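Local coordinates for protein N-acetyltransferase (Staphylococcus aureus subsp. aureus, PDB 4M85) that probably transfers the acetyl group of acetyl-coenzyme A to an amine substrate, as other enzymes of the GNAT family do, at residues 73-78 and 136-141. Sequence-based numbering, arbitrary orientation.
Sequences IISYSG and TSLLES
Leu138 reaches across from a helix onto Ile73 and Ser75, a small buried van der Waals contact between helix 130-140 and the second half of strand 68-77. Ile73 and Ser75, two apart on the strand, put their side chains on the same sheet face, and the leucine meets both. Most of the touching falls to one methyl: CD2 of Leu138 lies 3.6 Å from CD1 of Ile73 and 3.5 Å from OG of Ser75. The other branch, CD1 of Leu138, rests 3.7 Å from the same Ser75 OG, so the hydroxyl sits against both methyls of the fork. Ile73 gets there by stretching out: with CG1 anti to the backbone N (chi1 -174°) and CD1 roughly continuing the chain (chi2 157°), it runs out to the leucine. On the helix side, Leu138 O accepts two hydrogen bonds from Ser141, from N at 3.1 Å and from OG at 2.6 Å, so both grips on this carbonyl come from one residue three positions on. In this GNAT fold the helix packs over the sheet, where Leu61 of strand 60-65 and Trp147 of strand 147-152 also touch Leu138, while Ile73 leans on Ile116 and Ile119 of the adjacent antiparallel strand 114-121.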
ATOM      1  N   ILE A  73      -2.197   0.681   6.239  1.00 14.64           N
ATOM      2  CA  ILE A  73      -0.956  -0.000   5.928  1.00 14.95           C
ATOM      3  C   ILE A  73      -1.266  -1.308   5.179  1.00 15.15           C
ATOM      4  O   ILE A  73      -2.147  -2.041   5.582  1.00 14.84           O
ATOM      5  CB  ILE A  73      -0.089  -0.256   7.184  1.00 15.12           C
ATOM      6  CG1 ILE A  73       1.259  -0.824   6.770  1.00 15.06           C
ATOM      7  CG2 ILE A  73      -0.780  -1.185   8.189  1.00 15.44           C
ATOM      8  CD1 ILE A  73       2.369  -0.610   7.778  1.00 16.28           C
ATOM      9  N   ILE A  74      -0.546  -1.568   4.080  1.00 15.15           N
ATOM     10  CA  ILE A  74      -0.904  -2.672   3.145  1.00 15.25           C
ATOM     11  C   ILE A  74       0.310  -3.575   3.017  1.00 14.72           C
ATOM     12  O   ILE A  74       1.371  -3.107   2.678  1.00 13.89           O
ATOM     13  CB  ILE A  74      -1.270  -2.144   1.729  1.00 16.44           C
ATOM     14  CG1 ILE A  74      -2.295  -1.020   1.838  1.00 16.23           C
ATOM     15  CG2 ILE A  74      -1.793  -3.269   0.824  1.00 16.39           C
ATOM     16  CD1 ILE A  74      -2.745  -0.409   0.519  1.00 17.12           C
ATOM     17  N   SER A  75       0.126  -4.866   3.311  1.00 16.10           N
ATOM     18  CA  SER A  75       1.206  -5.836   3.318  1.00 15.92           C
ATOM     19  C   SER A  75       0.703  -7.242   2.974  1.00 15.88           C
ATOM     20  O   SER A  75      -0.440  -7.554   3.222  1.00 16.10           O
ATOM     21  CB  SER A  75       1.869  -5.863   4.675  1.00 15.97           C
ATOM     22  OG  SER A  75       0.993  -6.358   5.674  1.00 15.81           O
ATOM     23  N   TYR A  76       1.590  -8.059   2.416  1.00 17.33           N
ATOM     24  CA  TYR A  76       1.273  -9.424   1.933  1.00 18.12           C
ATOM     25  C   TYR A  76       2.589 -10.142   1.586  1.00 19.18           C
ATOM     26  O   TYR A  76       3.640  -9.485   1.446  1.00 18.89           O
ATOM     27  CB  TYR A  76       0.354  -9.359   0.703  1.00 17.17           C
ATOM     28  CG  TYR A  76       0.779  -8.305  -0.282  1.00 18.21           C
ATOM     29  CD1 TYR A  76       0.137  -7.081  -0.344  1.00 18.25           C
ATOM     30  CD2 TYR A  76       1.854  -8.515  -1.131  1.00 18.65           C
ATOM     31  CE1 TYR A  76       0.556  -6.088  -1.209  1.00 18.64           C
ATOM     32  CE2 TYR A  76       2.267  -7.532  -2.008  1.00 19.71           C
ATOM     33  CZ  TYR A  76       1.622  -6.317  -2.036  1.00 19.45           C
ATOM     34  OH  TYR A  76       2.053  -5.352  -2.925  1.00 20.65           O
ATOM     35  N   SER A  77       2.555 -11.471   1.419  1.00 19.30           N
ATOM     36  CA  SER A  77       3.804 -12.206   1.169  1.00 20.57           C
ATOM     37  C   SER A  77       4.421 -11.823  -0.146  1.00 19.81           C
ATOM     38  O   SER A  77       3.727 -11.711  -1.160  1.00 19.08           O
ATOM     39  CB  SER A  77       3.613 -13.745   1.207  1.00 22.71           C
ATOM     40  OG  SER A  77       2.549 -14.124   0.371  1.00 24.29           O
ATOM     41  N   GLY A  78       5.735 -11.640  -0.135  1.00 19.14           N
ATOM     42  CA  GLY A  78       6.478 -11.392  -1.362  1.00 20.95           C
ATOM     43  C   GLY A  78       6.389 -12.546  -2.359  1.00 23.00           C
ATOM     44  O   GLY A  78       6.405 -12.341  -3.573  1.00 21.91           O
ATOM     45  N   THR A 136       4.357  -0.163  13.599  1.00 18.15           N
ATOM     46  CA  THR A 136       4.747  -0.842  14.832  1.00 18.10           C
ATOM     47  C   THR A 136       3.782  -1.993  15.138  1.00 19.02           C
ATOM     48  O   THR A 136       4.187  -3.105  15.415  1.00 20.02           O
ATOM     49  CB  THR A 136       4.814   0.175  15.968  1.00 18.76           C
ATOM     50  OG1 THR A 136       5.890   1.053  15.715  1.00 18.41           O
ATOM     51  CG2 THR A 136       5.049  -0.469  17.316  1.00 19.87           C
ATOM     52  N   SER A 137       2.496  -1.725  15.024  1.00 19.64           N
ATOM     53  CA  SER A 137       1.505  -2.726  15.326  1.00 20.96           C
ATOM     54  C   SER A 137       1.525  -3.880  14.299  1.00 20.38           C
ATOM     55  O   SER A 137       1.314  -5.028  14.672  1.00 18.85           O
ATOM     56  CB  SER A 137       0.126  -2.077  15.429  1.00 22.74           C
ATOM     57  OG  SER A 137      -0.862  -3.031  15.216  1.00 27.01           O
ATOM     58  N   LEU A 138       1.788  -3.573  13.022  1.00 19.36           N
ATOM     59  CA  LEU A 138       1.893  -4.598  11.995  1.00 18.52           C
ATOM     60  C   LEU A 138       3.117  -5.487  12.228  1.00 19.01           C
ATOM     61  O   LEU A 138       3.036  -6.710  12.055  1.00 17.59           O
ATOM     62  CB  LEU A 138       1.981  -3.972  10.597  1.00 18.22           C
ATOM     63  CG  LEU A 138       2.141  -4.932   9.410  1.00 18.59           C
ATOM     64  CD1 LEU A 138       0.932  -5.845   9.322  1.00 17.91           C
ATOM     65  CD2 LEU A 138       2.321  -4.172   8.101  1.00 18.37           C
ATOM     66  N   LEU A 139       4.258  -4.878  12.578  1.00 18.71           N
ATOM     67  CA  LEU A 139       5.484  -5.659  12.816  1.00 19.38           C
ATOM     68  C   LEU A 139       5.287  -6.580  14.018  1.00 20.12           C
ATOM     69  O   LEU A 139       5.714  -7.713  13.993  1.00 21.03           O
ATOM     70  CB  LEU A 139       6.713  -4.761  13.012  1.00 19.54           C
ATOM     71  CG  LEU A 139       7.137  -3.922  11.784  1.00 20.16           C
ATOM     72  CD1 LEU A 139       8.206  -2.922  12.188  1.00 20.11           C
ATOM     73  CD2 LEU A 139       7.622  -4.762  10.609  1.00 21.27           C
ATOM     74  N   GLU A 140       4.614  -6.112  15.063  1.00 21.64           N
ATOM     75  CA  GLU A 140       4.317  -6.973  16.216  1.00 22.83           C
ATOM     76  C   GLU A 140       3.360  -8.162  15.904  1.00 22.67           C
ATOM     77  O   GLU A 140       3.372  -9.164  16.635  1.00 22.98           O
ATOM     78  CB  GLU A 140       3.768  -6.122  17.381  1.00 26.04           C
ATOM     79  CG  GLU A 140       3.756  -6.811  18.751  1.00 29.59           C
ATOM     80  CD  GLU A 140       2.522  -7.695  19.037  1.00 32.34           C
ATOM     81  OE1 GLU A 140       1.432  -7.467  18.468  1.00 34.44           O
ATOM     82  OE2 GLU A 140       2.623  -8.605  19.890  1.00 34.59           O
ATOM     83  N   SER A 141       2.546  -8.064  14.849  1.00 20.38           N
ATOM     84  CA  SER A 141       1.592  -9.139  14.490  1.00 20.77           C
ATOM     85  C   SER A 141       2.245 -10.490  14.098  1.00 22.00           C
ATOM     86  O   SER A 141       1.577 -11.538  14.127  1.00 20.77           O
ATOM     87  CB  SER A 141       0.634  -8.697  13.355  1.00 19.64           C
ATOM     88  OG  SER A 141       1.307  -8.699  12.100  1.00 20.57           O
TER